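Local coordinates for ethylbenzene dehydrogenase alpha-subunit (Aromatoleum aromaticum, PDB 2IVF), which is the alpha-subunit of a molybdopterin-family oxidoreductase and binds molybdenum, two pterin-type cofactors and an iron/sulfur cluster, at residues 144-149 with 161-166. Numbering follows the deposited sequence.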
ATOM      1  N   LYS A 144       5.220 -23.738   3.707  1.00 24.49           N
ATOM      2  CA  LYS A 144       6.002 -24.076   4.882  1.00 25.76           C
ATOM      3  C   LYS A 144       6.786 -25.369   4.717  1.00 24.93           C
ATOM      4  O   LYS A 144       7.662 -25.674   5.545  1.00 25.30           O
ATOM      5  CB  LYS A 144       5.070 -24.158   6.119  1.00 26.08           C
ATOM      6  CG  LYS A 144       4.595 -22.788   6.620  1.00 28.89           C
ATOM      7  CD  LYS A 144       3.654 -22.834   7.882  1.00 28.92           C
ATOM      8  CE  LYS A 144       2.640 -23.953   7.877  1.00 31.59           C
ATOM      9  NZ  LYS A 144       1.742 -23.925   9.095  1.00 31.67           N
ATOM     10  N   TYR A 145       6.501 -26.119   3.655  1.00 25.17           N
ATOM     11  CA  TYR A 145       7.181 -27.364   3.390  1.00 25.18           C
ATOM     12  C   TYR A 145       7.489 -27.464   1.933  1.00 23.30           C
ATOM     13  O   TYR A 145       6.736 -26.923   1.101  1.00 21.25           O
ATOM     14  CB  TYR A 145       6.344 -28.586   3.803  1.00 26.96           C
ATOM     15  CG  TYR A 145       6.028 -28.575   5.257  1.00 27.72           C
ATOM     16  CD1 TYR A 145       6.924 -29.070   6.176  1.00 29.50           C
ATOM     17  CD2 TYR A 145       4.857 -28.016   5.728  1.00 29.22           C
ATOM     18  CE1 TYR A 145       6.676 -29.005   7.522  1.00 31.02           C
ATOM     19  CE2 TYR A 145       4.596 -27.945   7.093  1.00 29.62           C
ATOM     20  CZ  TYR A 145       5.506 -28.452   7.971  1.00 31.22           C
ATOM     21  OH  TYR A 145       5.270 -28.432   9.316  1.00 32.07           O
ATOM     22  N   PRO A 146       8.570 -28.152   1.609  1.00 21.74           N
ATOM     23  CA  PRO A 146       8.847 -28.310   0.188  1.00 21.10           C
ATOM     24  C   PRO A 146       7.733 -29.067  -0.465  1.00 21.36           C
ATOM     25  O   PRO A 146       7.269 -30.068   0.084  1.00 20.84           O
ATOM     26  CB  PRO A 146      10.128 -29.116   0.153  1.00 20.25           C
ATOM     27  CG  PRO A 146      10.765 -28.910   1.474  1.00 21.74           C
ATOM     28  CD  PRO A 146       9.624 -28.768   2.443  1.00 22.80           C
ATOM     29  N   LEU A 147       7.296 -28.568  -1.610  1.00 20.72           N
ATOM     30  CA  LEU A 147       6.208 -29.174  -2.364  1.00 21.03           C
ATOM     31  C   LEU A 147       6.717 -29.619  -3.697  1.00 21.31           C
ATOM     32  O   LEU A 147       7.497 -28.893  -4.343  1.00 20.85           O
ATOM     33  CB  LEU A 147       5.133 -28.118  -2.587  1.00 20.59           C
ATOM     34  CG  LEU A 147       4.495 -27.615  -1.300  1.00 23.02           C
ATOM     35  CD1 LEU A 147       3.532 -26.408  -1.630  1.00 23.81           C
ATOM     36  CD2 LEU A 147       3.804 -28.766  -0.592  1.00 22.32           C
ATOM     37  N   LYS A 148       6.207 -30.756  -4.138  1.00 22.20           N
ATOM     38  CA  LYS A 148       6.488 -31.282  -5.442  1.00 22.94           C
ATOM     39  C   LYS A 148       5.185 -31.458  -6.233  1.00 22.09           C
ATOM     40  O   LYS A 148       4.205 -31.995  -5.735  1.00 20.80           O
ATOM     41  CB  LYS A 148       7.224 -32.607  -5.308  1.00 22.81           C
ATOM     42  CG  LYS A 148       7.482 -33.322  -6.648  1.00 23.50           C
ATOM     43  CD  LYS A 148       8.591 -34.325  -6.433  1.00 24.80           C
ATOM     44  CE  LYS A 148       8.923 -35.134  -7.623  1.00 27.89           C
ATOM     45  NZ  LYS A 148      10.291 -35.708  -7.360  1.00 28.97           N
ATOM     46  N   ARG A 149       5.223 -31.030  -7.480  1.00 22.48           N
ATOM     47  CA  ARG A 149       4.092 -31.107  -8.362  1.00 22.69           C
ATOM     48  C   ARG A 149       3.652 -32.541  -8.562  1.00 22.47           C
ATOM     49  O   ARG A 149       4.463 -33.440  -8.822  1.00 20.87           O
ATOM     50  CB  ARG A 149       4.460 -30.515  -9.731  1.00 22.43           C
ATOM     51  CG  ARG A 149       3.418 -30.695 -10.789  1.00 23.17           C
ATOM     52  CD  ARG A 149       3.765 -29.860 -12.023  1.00 22.34           C
ATOM     53  NE  ARG A 149       4.993 -30.316 -12.706  1.00 20.42           N
ATOM     54  CZ  ARG A 149       5.079 -31.281 -13.618  1.00 26.03           C
ATOM     55  NH1 ARG A 149       4.018 -32.005 -13.982  1.00 25.76           N
ATOM     56  NH2 ARG A 149       6.264 -31.560 -14.157  1.00 24.54           N
ATOM     57  N   VAL A 161       7.435 -32.999   0.072  1.00 19.82           N
ATOM     58  CA  VAL A 161       8.623 -33.854   0.019  1.00 20.02           C
ATOM     59  C   VAL A 161       9.674 -33.246   0.936  1.00 19.89           C
ATOM     60  O   VAL A 161       9.475 -32.134   1.412  1.00 20.31           O
ATOM     61  CB  VAL A 161       9.179 -33.911  -1.407  1.00 20.14           C
ATOM     62  CG1 VAL A 161       8.119 -34.480  -2.351  1.00 18.50           C
ATOM     63  CG2 VAL A 161       9.594 -32.513  -1.846  1.00 17.92           C
ATOM     64  N   SER A 162      10.789 -33.948   1.130  1.00 20.95           N
ATOM     65  CA  SER A 162      11.860 -33.463   1.958  1.00 20.52           C
ATOM     66  C   SER A 162      12.670 -32.460   1.178  1.00 20.59           C
ATOM     67  O   SER A 162      12.682 -32.475  -0.060  1.00 19.09           O
ATOM     68  CB  SER A 162      12.782 -34.567   2.433  1.00 21.61           C
ATOM     69  OG  SER A 162      13.460 -35.195   1.344  1.00 22.51           O
ATOM     70  N   TRP A 163      13.373 -31.600   1.905  1.00 20.67           N
ATOM     71  CA  TRP A 163      14.347 -30.716   1.277  1.00 21.27           C
ATOM     72  C   TRP A 163      15.369 -31.551   0.490  1.00 20.80           C
ATOM     73  O   TRP A 163      15.843 -31.175  -0.561  1.00 21.30           O
ATOM     74  CB  TRP A 163      15.077 -29.890   2.321  1.00 21.23           C
ATOM     75  CG  TRP A 163      14.429 -28.646   2.640  1.00 20.75           C
ATOM     76  CD1 TRP A 163      13.584 -28.408   3.663  1.00 21.45           C
ATOM     77  CD2 TRP A 163      14.564 -27.434   1.928  1.00 21.89           C
ATOM     78  NE1 TRP A 163      13.148 -27.105   3.631  1.00 23.42           N
ATOM     79  CE2 TRP A 163      13.761 -26.476   2.577  1.00 23.40           C
ATOM     80  CE3 TRP A 163      15.293 -27.054   0.797  1.00 22.97           C
ATOM     81  CZ2 TRP A 163      13.672 -25.162   2.140  1.00 23.03           C
ATOM     82  CZ3 TRP A 163      15.213 -25.749   0.369  1.00 21.48           C
ATOM     83  CH2 TRP A 163      14.402 -24.817   1.034  1.00 22.47           C
ATOM     84  N   ASP A 164      15.709 -32.687   1.016  1.00 21.31           N
ATOM     85  CA  ASP A 164      16.660 -33.548   0.346  1.00 22.75           C
ATOM     86  C   ASP A 164      16.183 -33.976  -1.038  1.00 22.37           C
ATOM     87  O   ASP A 164      16.927 -33.918  -2.009  1.00 22.77           O
ATOM     88  CB  ASP A 164      16.878 -34.775   1.188  1.00 23.90           C
ATOM     89  CG  ASP A 164      18.173 -35.425   0.893  1.00 28.06           C
ATOM     90  OD1 ASP A 164      19.189 -34.862   1.350  1.00 31.73           O
ATOM     91  OD2 ASP A 164      18.145 -36.477   0.204  1.00 31.22           O
ATOM     92  N   GLU A 165      14.944 -34.423  -1.116  1.00 22.81           N
ATOM     93  CA  GLU A 165      14.375 -34.835  -2.398  1.00 23.17           C
ATOM     94  C   GLU A 165      14.283 -33.658  -3.344  1.00 22.62           C
ATOM     95  O   GLU A 165      14.716 -33.752  -4.509  1.00 22.38           O
ATOM     96  CB  GLU A 165      12.988 -35.446  -2.203  1.00 23.56           C
ATOM     97  CG  GLU A 165      12.197 -35.597  -3.520  1.00 24.98           C
ATOM     98  CD  GLU A 165      11.030 -36.554  -3.445  1.00 24.27           C
ATOM     99  OE1 GLU A 165      10.772 -37.119  -2.377  1.00 25.91           O
ATOM    100  OE2 GLU A 165      10.391 -36.765  -4.481  1.00 29.11           O
ATOM    101  N   ALA A 166      13.748 -32.542  -2.831  1.00 22.96           N
ATOM    102  CA  ALA A 166      13.483 -31.318  -3.625  1.00 23.32           C
ATOM    103  C   ALA A 166      14.779 -30.680  -4.154  1.00 23.94           C
ATOM    104  O   ALA A 166      14.929 -30.449  -5.360  1.00 24.99           O
ATOM    105  CB  ALA A 166      12.663 -30.342  -2.817  1.00 21.00           C
TER
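Pro146 lies over one face of the Trp163 indole in a CH-pi contact. Pro146 CG stands 3.7 Å from the centroid of the five-membered ring of Trp163, 14° off the ring normal, and CD1 is the nearest ring atom. The two side chains cross at about a right angle. The indole nitrogen Trp163 NE1 donates to the backbone oxygen of Glu683, a bond consistent with a fixed turn of the indole. Arg685 adds a cation-pi contact, and Leu650 and Pro651 of strand 648-651 also touch the Trp163 side chain. The CB of Pro146 meets Ala166 CB at 4.1 Å and Val161 CG2 at 4.0 Å. Strands 147-149 and 158-160 form an antiparallel beta hairpin at the margin of a mixed sheet, and the chain passes from it straight into helix 163-181. Val161 N donates to Pro146 O at 2.9 Å, continuing the hairpin pairing. Ser162 is the N-cap: its OG accepts from Glu165 N at 3.0 Å. Lys148 starts with CG anti to its backbone N (chi1 175°) and runs out extended across Val161, whose CG1 touches Lys148 CB at 3.6 Å. Lys148 NZ reaches the anti lone pair of Glu165 OE2 in a 3.1 Å salt bridge. Asp169, one helical turn further along, is a second and stronger partner of the same ammonium group.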